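Local coordinates for protein putative creatinine amidohydrolase (PDB 3LUB) that probably hydrolyses carbon-nitrogen bonds in linear amides, as a zinc-binding member of the creatininase superfamily, at residues Val150-Phe156 with Arg231-Ile236. Numbering follows the deposited sequence.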
loop_
_atom_site.group_PDB
_atom_site.type_symbol
_atom_site.label_atom_id
_atom_site.label_comp_id
_atom_site.label_asym_id
_atom_site.label_seq_id
_atom_site.Cartn_x
_atom_site.Cartn_y
_atom_site.Cartn_z
ATOM N N VAL F 150 -24.926 7.785 -26.343
ATOM C CA VAL F 150 -25.641 8.685 -27.260
ATOM C C VAL F 150 -25.599 10.058 -26.613
ATOM O O VAL F 150 -25.845 10.170 -25.419
ATOM C CB VAL F 150 -27.102 8.252 -27.412
ATOM C CG1 VAL F 150 -27.849 9.227 -28.319
ATOM C CG2 VAL F 150 -27.173 6.838 -27.986
ATOM N N SER F 151 -25.300 11.100 -27.390
ATOM C CA SER F 151 -25.300 12.490 -26.872
ATOM C C SER F 151 -26.716 12.930 -26.500
ATOM O O SER F 151 -27.658 12.672 -27.246
ATOM C CB SER F 151 -24.739 13.470 -27.928
ATOM O OG SER F 151 -24.605 14.793 -27.410
ATOM N N PRO F 152 -26.871 13.620 -25.367
ATOM C CA PRO F 152 -28.179 14.102 -24.933
ATOM C C PRO F 152 -28.670 15.263 -25.765
ATOM O O PRO F 152 -29.888 15.534 -25.835
ATOM C CB PRO F 152 -27.937 14.557 -23.481
ATOM C CG PRO F 152 -26.461 14.869 -23.393
ATOM C CD PRO F 152 -25.789 13.985 -24.428
ATOM N N LYS F 153 -27.724 15.950 -26.396
ATOM C CA LYS F 153 -28.065 17.041 -27.291
ATOM C C LYS F 153 -29.056 16.553 -28.376
ATOM O O LYS F 153 -28.887 15.499 -28.999
ATOM C CB LYS F 153 -26.778 17.670 -27.840
ATOM C CG LYS F 153 -25.915 18.327 -26.706
ATOM C CD LYS F 153 -24.437 18.424 -27.090
ATOM C CE LYS F 153 -24.161 19.542 -28.131
ATOM N NZ LYS F 153 -22.695 19.668 -28.480
ATOM N N GLY F 154 -30.137 17.306 -28.530
ATOM C CA GLY F 154 -31.299 16.855 -29.305
ATOM C C GLY F 154 -32.436 16.268 -28.483
ATOM O O GLY F 154 -33.611 16.489 -28.798
ATOM N N TYR F 155 -32.109 15.517 -27.428
ATOM C CA TYR F 155 -33.133 14.805 -26.644
ATOM C C TYR F 155 -33.741 15.653 -25.510
ATOM O O TYR F 155 -34.806 15.325 -24.971
ATOM C CB TYR F 155 -32.552 13.485 -26.128
ATOM C CG TYR F 155 -32.362 12.434 -27.238
ATOM C CD1 TYR F 155 -33.419 11.602 -27.597
ATOM C CD2 TYR F 155 -31.148 12.273 -27.913
ATOM C CE1 TYR F 155 -33.288 10.641 -28.598
ATOM C CE2 TYR F 155 -31.009 11.310 -28.948
ATOM C CZ TYR F 155 -32.089 10.507 -29.277
ATOM O OH TYR F 155 -32.060 9.539 -30.261
ATOM N N PHE F 156 -33.061 16.732 -25.158
ATOM C CA PHE F 156 -33.437 17.580 -24.041
ATOM C C PHE F 156 -33.274 19.047 -24.410
ATOM O O PHE F 156 -32.535 19.379 -25.323
ATOM C CB PHE F 156 -32.583 17.202 -22.805
ATOM C CG PHE F 156 -32.653 15.728 -22.477
ATOM C CD1 PHE F 156 -33.769 15.197 -21.828
ATOM C CD2 PHE F 156 -31.659 14.867 -22.889
ATOM C CE1 PHE F 156 -33.864 13.828 -21.577
ATOM C CE2 PHE F 156 -31.737 13.526 -22.624
ATOM C CZ PHE F 156 -32.850 12.995 -21.973
ATOM N N ARG F 231 -37.333 8.033 -24.555
ATOM C CA ARG F 231 -36.832 8.153 -25.922
ATOM C C ARG F 231 -35.302 8.177 -26.046
ATOM O O ARG F 231 -34.738 7.600 -26.973
ATOM C CB ARG F 231 -37.447 9.386 -26.587
ATOM C CG ARG F 231 -38.933 9.229 -26.670
ATOM C CD ARG F 231 -39.577 10.222 -27.553
ATOM N NE ARG F 231 -40.991 9.893 -27.685
ATOM C CZ ARG F 231 -41.886 10.642 -28.323
ATOM N NH1 ARG F 231 -41.530 11.785 -28.926
ATOM N NH2 ARG F 231 -43.150 10.238 -28.359
ATOM N N TYR F 232 -34.658 8.870 -25.126
ATOM C CA TYR F 232 -33.214 8.896 -25.027
ATOM C C TYR F 232 -32.625 7.528 -24.740
ATOM O O TYR F 232 -31.592 7.194 -25.306
ATOM C CB TYR F 232 -32.793 9.887 -23.948
ATOM C CG TYR F 232 -31.302 10.139 -23.767
ATOM C CD1 TYR F 232 -30.445 10.359 -24.862
ATOM C CD2 TYR F 232 -30.760 10.219 -22.491
ATOM C CE1 TYR F 232 -29.108 10.618 -24.675
ATOM C CE2 TYR F 232 -29.421 10.493 -22.304
ATOM C CZ TYR F 232 -28.598 10.672 -23.390
ATOM O OH TYR F 232 -27.270 10.911 -23.163
ATOM N N VAL F 233 -33.229 6.730 -23.855
ATOM C CA VAL F 233 -32.588 5.455 -23.486
ATOM C C VAL F 233 -32.734 4.424 -24.563
ATOM O O VAL F 233 -31.879 3.541 -24.669
ATOM C CB VAL F 233 -33.008 4.880 -22.075
ATOM C CG1 VAL F 233 -32.704 5.907 -20.957
ATOM C CG2 VAL F 233 -34.459 4.383 -22.035
ATOM N N LYS F 234 -33.766 4.537 -25.402
ATOM C CA LYS F 234 -33.944 3.567 -26.495
ATOM C C LYS F 234 -32.679 3.351 -27.333
ATOM O O LYS F 234 -32.196 2.219 -27.430
ATOM C CB LYS F 234 -35.159 3.895 -27.390
ATOM C CG LYS F 234 -35.683 2.660 -28.132
ATOM C CD LYS F 234 -36.650 3.033 -29.290
ATOM C CE LYS F 234 -37.072 1.778 -30.074
ATOM N NZ LYS F 234 -38.089 2.076 -31.121
ATOM N N PRO F 235 -32.116 4.425 -27.929
ATOM C CA PRO F 235 -30.859 4.224 -28.670
ATOM C C PRO F 235 -29.633 3.773 -27.831
ATOM O O PRO F 235 -28.769 3.019 -28.336
ATOM C CB PRO F 235 -30.608 5.612 -29.292
ATOM C CG PRO F 235 -31.340 6.562 -28.411
ATOM C CD PRO F 235 -32.555 5.831 -27.992
ATOM N N ILE F 236 -29.546 4.248 -26.580
ATOM C CA ILE F 236 -28.458 3.863 -25.647
ATOM C C ILE F 236 -28.510 2.340 -25.475
ATOM O O ILE F 236 -27.517 1.619 -25.673
ATOM C CB ILE F 236 -28.579 4.644 -24.263
ATOM C CG1 ILE F 236 -28.403 6.157 -24.462
ATOM C CG2 ILE F 236 -27.563 4.146 -23.221
ATOM C CD1 ILE F 236 -28.778 7.026 -23.225
#
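Tyr-232, buried on helix 226-249, meets Val-150 and Phe-156 by inserting its ring into the bend of the loop that follows strand 140-145. With CG anti to the backbone N (chi1 -175°), the ring reaches along the loop until Tyr-232 OH donates a hydrogen bond of 2.8 Å to Val-150 O, the donor tilted somewhat from the carbonyl plane. Phe-156 presents its edge to one face in a T-shaped pair, planes at 86° and CE2 3.5 Å from Tyr-232 CD2, while Ile-236 CD1 of the same helix sits over the centre of the opposite face. Pro-152 lies alongside, its CB 3.9 Å from Tyr-232 CZ. Beyond the ring, Val-150 CG2 packs 3.8 Å from Ile-236 CG1.

Toward solvent, Tyr-155 and Pro-235 are partly exposed. Tyr-232 CD1 lies over one face of the Tyr-155 ring, toward its rim, the planes oblique at 46°; Tyr-155 OH comes 3.6 Å from Pro-235 CG. Exposed Arg-231 leads away to a salt bridge with Glu-227. Phe-156 also touches helix 166-175, which carries the zinc ligand Glu-168, so the cluster joins two helices through the loop. Packing on both faces and the bond at its OH together hold the Tyr-232 ring, and that bond gives the hydroxyl of this buried tyrosine a partner.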